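Local coordinates for tudor and KH domain-containing protein homolog (Drosophila melanogaster, PDB 5YGB) that binds the N-terminal tail of Piwi through its extended Tudor domain and probably recruits Piwi proteins to the piRNA biogenesis machinery in the nuage, at residues Arg160-Pro173 / Lys184-Pro197. The protein carries 1 engineered substitution. Numbering follows the deposited sequence.
Sequences RKLIARVVTYKERP and KEGTPLPGVELFDP
A classic beta bulge sets two residues, Val167 and Thr168, against the single Gly191: Gly191 O takes a straight bond from Val167 N (2.9 Å, 166°) and a weak one from Thr168 N, while Gly191 N returns a bond to Thr168 O. Thr168 OG1 lies anti to the backbone N (chi1 -169°), which puts CG2 against Gly191 CA (3.8 Å), where a beta-carbon would clash. Antiparallel pairing runs on to either side of the bulge. In this extended Tudor domain, strands 162-171 and 188-195 belong with 5-12, 17-22 and 124-128 to the staphylococcal-nuclease-like (OB-fold) half. Near one end, Ile163 CB sits over a face of the Phe195 ring, a CH-pi contact 3.7 Å from the centroid. Arg160 NH1 forms a salt bridge with Asp196 OD2 whose hydrogen bond is weak (3.3 Å), its NE pairing with Glu155; a water links Lys161 O to Asp196 OD1, which also accepts from Ala198 N. Toward the other end, Arg172 NH1 donates to Thr187 OG1 (2.9 Å), whose hydroxyl donates to Lys184 O (2.6 Å) across a type II turn. Leu189 CD1 lies over one guanidinium face, and NH2 pairs with Glu125. An alanine replacing Arg172 would probably leave Thr187 OG1 without this donor and Glu125 without its salt-bridge mate.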
loop_
_atom_site.group_PDB
_atom_site.type_symbol
_atom_site.label_atom_id
_atom_site.label_comp_id
_atom_site.label_asym_id
_atom_site.label_seq_id
_atom_site.Cartn_x
_atom_site.Cartn_y
_atom_site.Cartn_z
ATOM N N ARG A 160 -6.982 -10.966 -6.127
ATOM C CA ARG A 160 -8.408 -11.268 -6.114
ATOM C C ARG A 160 -9.229 -10.051 -6.513
ATOM O O ARG A 160 -9.238 -9.034 -5.806
ATOM C CB ARG A 160 -8.852 -11.754 -4.734
ATOM C CG ARG A 160 -10.370 -11.953 -4.646
ATOM C CD ARG A 160 -10.779 -12.712 -3.402
ATOM N NE ARG A 160 -10.327 -14.097 -3.475
ATOM C CZ ARG A 160 -10.951 -15.053 -4.156
ATOM N NH1 ARG A 160 -12.070 -14.782 -4.816
ATOM N NH2 ARG A 160 -10.457 -16.284 -4.175
ATOM N N LYS A 161 -9.936 -10.140 -7.635
ATOM C CA LYS A 161 -10.769 -9.027 -8.054
ATOM C C LYS A 161 -11.919 -8.764 -7.091
ATOM O O LYS A 161 -12.654 -9.678 -6.704
ATOM C CB LYS A 161 -11.332 -9.256 -9.455
ATOM C CG LYS A 161 -12.427 -8.259 -9.799
ATOM C CD LYS A 161 -12.741 -8.230 -11.277
ATOM C CE LYS A 161 -13.312 -9.537 -11.731
ATOM N NZ LYS A 161 -13.572 -9.489 -13.198
ATOM N N LEU A 162 -12.061 -7.500 -6.706
ATOM C CA LEU A 162 -13.198 -7.015 -5.941
ATOM C C LEU A 162 -13.822 -5.851 -6.695
ATOM O O LEU A 162 -13.160 -5.219 -7.521
ATOM C CB LEU A 162 -12.778 -6.552 -4.538
ATOM C CG LEU A 162 -12.122 -7.594 -3.644
ATOM C CD1 LEU A 162 -11.708 -6.943 -2.331
ATOM C CD2 LEU A 162 -13.058 -8.761 -3.379
ATOM N N ILE A 163 -15.085 -5.563 -6.405
ATOM C CA ILE A 163 -15.751 -4.371 -6.921
ATOM C C ILE A 163 -15.851 -3.360 -5.792
ATOM O O ILE A 163 -16.449 -3.646 -4.751
ATOM C CB ILE A 163 -17.164 -4.666 -7.462
ATOM C CG1 ILE A 163 -17.121 -5.759 -8.529
ATOM C CG2 ILE A 163 -17.800 -3.391 -8.003
ATOM C CD1 ILE A 163 -16.186 -5.451 -9.689
ATOM N N ALA A 164 -15.249 -2.191 -5.993
ATOM C CA ALA A 164 -15.238 -1.135 -4.990
ATOM C C ALA A 164 -16.086 0.041 -5.433
ATOM O O ALA A 164 -16.196 0.322 -6.627
ATOM C CB ALA A 164 -13.815 -0.671 -4.718
ATOM N N ARG A 165 -16.687 0.729 -4.474
ATOM C CA ARG A 165 -17.370 1.978 -4.773
ATOM C C ARG A 165 -17.098 2.976 -3.654
ATOM O O ARG A 165 -17.252 2.667 -2.474
ATOM C CB ARG A 165 -18.869 1.761 -4.946
ATOM C CG ARG A 165 -19.611 3.039 -5.308
ATOM C CD ARG A 165 -21.123 2.841 -5.326
ATOM N NE ARG A 165 -21.569 2.043 -6.463
ATOM C CZ ARG A 165 -22.846 1.819 -6.759
ATOM N NH1 ARG A 165 -23.803 2.335 -5.999
ATOM N NH2 ARG A 165 -23.167 1.082 -7.816
ATOM N N VAL A 166 -16.677 4.178 -4.025
ATOM C CA VAL A 166 -16.464 5.220 -3.030
ATOM C C VAL A 166 -17.817 5.782 -2.616
ATOM O O VAL A 166 -18.578 6.252 -3.466
ATOM C CB VAL A 166 -15.564 6.341 -3.572
ATOM C CG1 VAL A 166 -15.446 7.473 -2.559
ATOM C CG2 VAL A 166 -14.185 5.792 -3.922
ATOM N N VAL A 167 -18.134 5.713 -1.326
ATOM C CA VAL A 167 -19.437 6.188 -0.855
ATOM C C VAL A 167 -19.336 7.292 0.188
ATOM O O VAL A 167 -20.353 7.881 0.560
ATOM C CB VAL A 167 -20.287 5.038 -0.264
ATOM C CG1 VAL A 167 -20.578 3.987 -1.334
ATOM C CG2 VAL A 167 -19.603 4.423 0.958
ATOM N N THR A 168 -18.122 7.582 0.656
ATOM C CA THR A 168 -17.924 8.637 1.650
ATOM C C THR A 168 -16.440 8.989 1.725
ATOM O O THR A 168 -15.613 8.320 1.114
ATOM C CB THR A 168 -18.442 8.209 3.050
ATOM O OG1 THR A 168 -18.477 9.342 3.936
ATOM C CG2 THR A 168 -17.553 7.121 3.642
ATOM N N TYR A 169 -16.127 10.046 2.470
ATOM C CA TYR A 169 -14.755 10.479 2.754
ATOM C C TYR A 169 -14.619 10.829 4.223
ATOM O O TYR A 169 -15.584 11.292 4.842
ATOM C CB TYR A 169 -14.349 11.716 1.935
ATOM C CG TYR A 169 -14.168 11.475 0.462
ATOM C CD1 TYR A 169 -12.968 10.990 -0.040
ATOM C CD2 TYR A 169 -15.199 11.738 -0.427
ATOM C CE1 TYR A 169 -12.804 10.760 -1.397
ATOM C CE2 TYR A 169 -15.047 11.510 -1.775
ATOM C CZ TYR A 169 -13.854 11.027 -2.255
ATOM O OH TYR A 169 -13.722 10.806 -3.596
ATOM N N LYS A 170 -13.426 10.639 4.777
ATOM C CA LYS A 170 -13.154 11.077 6.137
ATOM C C LYS A 170 -11.845 11.839 6.160
ATOM O O LYS A 170 -10.908 11.520 5.436
ATOM C CB LYS A 170 -13.116 9.896 7.118
ATOM C CG LYS A 170 -11.791 9.157 7.192
ATOM C CD LYS A 170 -11.644 8.384 8.500
ATOM C CE LYS A 170 -12.600 7.205 8.566
ATOM N NZ LYS A 170 -12.302 6.279 9.705
ATOM N N GLU A 171 -11.804 12.883 6.973
ATOM C CA GLU A 171 -10.593 13.654 7.148
ATOM C C GLU A 171 -9.543 12.773 7.795
ATOM O O GLU A 171 -9.824 12.079 8.771
ATOM C CB GLU A 171 -10.868 14.886 8.010
ATOM C CG GLU A 171 -10.028 16.087 7.656
ATOM C CD GLU A 171 -10.216 17.225 8.631
ATOM O OE1 GLU A 171 -10.735 16.980 9.742
ATOM O OE2 GLU A 171 -9.862 18.366 8.277
ATOM N N ARG A 172 -8.338 12.782 7.240
ATOM C CA ARG A 172 -7.243 12.049 7.847
ATOM C C ARG A 172 -6.934 12.613 9.224
ATOM O O ARG A 172 -6.840 13.827 9.396
ATOM C CB ARG A 172 -5.995 12.104 6.969
ATOM C CG ARG A 172 -5.906 10.973 5.970
ATOM C CD ARG A 172 -4.522 10.900 5.346
ATOM N NE ARG A 172 -4.379 9.741 4.468
ATOM C CZ ARG A 172 -4.694 9.734 3.177
ATOM N NH1 ARG A 172 -5.180 10.822 2.601
ATOM N NH2 ARG A 172 -4.525 8.633 2.459
ATOM N N PRO A 173 -6.783 11.726 10.214
ATOM C CA PRO A 173 -6.388 12.145 11.559
ATOM C C PRO A 173 -4.935 12.608 11.580
ATOM O O PRO A 173 -4.222 12.457 10.584
ATOM C CB PRO A 173 -6.576 10.871 12.387
ATOM C CG PRO A 173 -6.378 9.772 11.409
ATOM C CD PRO A 173 -6.961 10.268 10.120
ATOM N N LYS A 184 -1.205 13.494 4.410
ATOM C CA LYS A 184 -1.113 14.399 5.552
ATOM C C LYS A 184 -2.460 14.602 6.241
ATOM O O LYS A 184 -3.513 14.288 5.683
ATOM C CB LYS A 184 -0.551 15.752 5.116
ATOM C CG LYS A 184 0.822 15.679 4.470
ATOM C CD LYS A 184 1.860 15.115 5.429
ATOM C CE LYS A 184 3.243 15.117 4.794
ATOM N NZ LYS A 184 4.290 14.546 5.687
ATOM N N GLU A 185 -2.410 15.128 7.462
ATOM C CA GLU A 185 -3.609 15.468 8.219
ATOM C C GLU A 185 -4.487 16.435 7.429
ATOM O O GLU A 185 -3.988 17.402 6.850
ATOM C CB GLU A 185 -3.224 16.076 9.572
ATOM C CG GLU A 185 -4.359 16.756 10.317
ATOM C CD GLU A 185 -3.866 17.539 11.520
ATOM O OE1 GLU A 185 -2.669 17.414 11.860
ATOM O OE2 GLU A 185 -4.674 18.278 12.125
ATOM N N GLY A 186 -5.789 16.163 7.390
ATOM C CA GLY A 186 -6.725 17.046 6.717
ATOM C C GLY A 186 -7.098 16.619 5.310
ATOM O O GLY A 186 -8.092 17.090 4.755
ATOM N N THR A 187 -6.297 15.734 4.724
ATOM C CA THR A 187 -6.562 15.234 3.379
ATOM C C THR A 187 -7.683 14.191 3.418
ATOM O O THR A 187 -7.925 13.578 4.457
ATOM C CB THR A 187 -5.294 14.628 2.750
ATOM O OG1 THR A 187 -4.816 13.558 3.577
ATOM C CG2 THR A 187 -4.211 15.687 2.618
ATOM N N PRO A 188 -8.382 13.992 2.286
ATOM C CA PRO A 188 -9.545 13.100 2.310
ATOM C C PRO A 188 -9.195 11.625 2.088
ATOM O O PRO A 188 -8.565 11.264 1.093
ATOM C CB PRO A 188 -10.414 13.643 1.168
ATOM C CG PRO A 188 -9.443 14.208 0.212
ATOM C CD PRO A 188 -8.262 14.700 1.003
ATOM N N LEU A 189 -9.605 10.787 3.032
ATOM C CA LEU A 189 -9.475 9.344 2.917
ATOM C C LEU A 189 -10.778 8.760 2.361
ATOM O O LEU A 189 -11.834 8.969 2.947
ATOM C CB LEU A 189 -9.159 8.750 4.286
ATOM C CG LEU A 189 -8.772 7.287 4.434
ATOM C CD1 LEU A 189 -7.451 7.025 3.738
ATOM C CD2 LEU A 189 -8.671 6.951 5.908
ATOM N N PRO A 190 -10.726 8.070 1.208
ATOM C CA PRO A 190 -11.971 7.509 0.658
ATOM C C PRO A 190 -12.498 6.330 1.466
ATOM O O PRO A 190 -11.724 5.455 1.863
ATOM C CB PRO A 190 -11.578 7.030 -0.744
ATOM C CG PRO A 190 -10.222 7.593 -1.008
ATOM C CD PRO A 190 -9.576 7.833 0.318
ATOM N N GLY A 191 -13.805 6.325 1.711
ATOM C CA GLY A 191 -14.490 5.217 2.352
ATOM C C GLY A 191 -15.219 4.439 1.287
ATOM O O GLY A 191 -16.008 5.008 0.526
ATOM N N VAL A 192 -14.952 3.142 1.220
ATOM C CA VAL A 192 -15.472 2.324 0.136
ATOM C C VAL A 192 -16.360 1.191 0.612
ATOM O O VAL A 192 -16.238 0.708 1.742
ATOM C CB VAL A 192 -14.328 1.706 -0.723
ATOM C CG1 VAL A 192 -13.542 2.802 -1.424
ATOM C CG2 VAL A 192 -13.403 0.805 0.118
ATOM N N GLU A 193 -17.257 0.794 -0.282
ATOM C CA GLU A 193 -17.924 -0.499 -0.222
ATOM C C GLU A 193 -17.101 -1.484 -1.042
ATOM O O GLU A 193 -16.545 -1.117 -2.072
ATOM C CB GLU A 193 -19.335 -0.418 -0.795
ATOM C CG GLU A 193 -20.270 0.458 -0.013
ATOM C CD GLU A 193 -21.715 0.297 -0.445
ATOM O OE1 GLU A 193 -21.963 -0.304 -1.516
ATOM O OE2 GLU A 193 -22.603 0.771 0.297
ATOM N N LEU A 194 -17.027 -2.728 -0.604
ATOM C CA LEU A 194 -16.303 -3.750 -1.338
ATOM C C LEU A 194 -17.165 -4.965 -1.466
ATOM O O LEU A 194 -17.791 -5.386 -0.496
ATOM C CB LEU A 194 -15.015 -4.167 -0.634
ATOM C CG LEU A 194 -13.839 -3.221 -0.480
ATOM C CD1 LEU A 194 -12.752 -3.909 0.318
ATOM C CD2 LEU A 194 -13.336 -2.808 -1.856
ATOM N N PHE A 195 -17.189 -5.567 -2.643
ATOM C CA PHE A 195 -17.729 -6.908 -2.676
ATOM C C PHE A 195 -17.015 -7.774 -3.679
ATOM O O PHE A 195 -16.381 -7.302 -4.620
ATOM C CB PHE A 195 -19.230 -6.893 -2.927
ATOM C CG PHE A 195 -19.626 -6.480 -4.295
ATOM C CD1 PHE A 195 -19.761 -7.421 -5.307
ATOM C CD2 PHE A 195 -19.936 -5.154 -4.569
ATOM C CE1 PHE A 195 -20.155 -7.037 -6.573
ATOM C CE2 PHE A 195 -20.336 -4.767 -5.832
ATOM C CZ PHE A 195 -20.450 -5.707 -6.834
ATOM N N ASP A 196 -17.104 -9.069 -3.429
ATOM C CA ASP A 196 -16.437 -10.075 -4.221
ATOM C C ASP A 196 -17.441 -10.628 -5.230
ATOM O O ASP A 196 -18.401 -11.286 -4.851
ATOM C CB ASP A 196 -15.897 -11.174 -3.303
ATOM C CG ASP A 196 -15.097 -12.211 -4.036
ATOM O OD1 ASP A 196 -15.156 -12.269 -5.287
ATOM O OD2 ASP A 196 -14.409 -12.998 -3.350
ATOM N N PRO A 197 -17.227 -10.366 -6.525
ATOM C CA PRO A 197 -18.192 -10.810 -7.545
ATOM C C PRO A 197 -18.203 -12.312 -7.799
ATOM O O PRO A 197 -19.113 -12.807 -8.464
ATOM C CB PRO A 197 -17.738 -10.061 -8.794
ATOM C CG PRO A 197 -16.275 -9.847 -8.589
ATOM C CD PRO A 197 -16.118 -9.591 -7.109
HETATM O O HOH W 1 -13.215 -12.200 -7.169
HETATM O O HOH W 2 -23.535 2.001 -2.930
#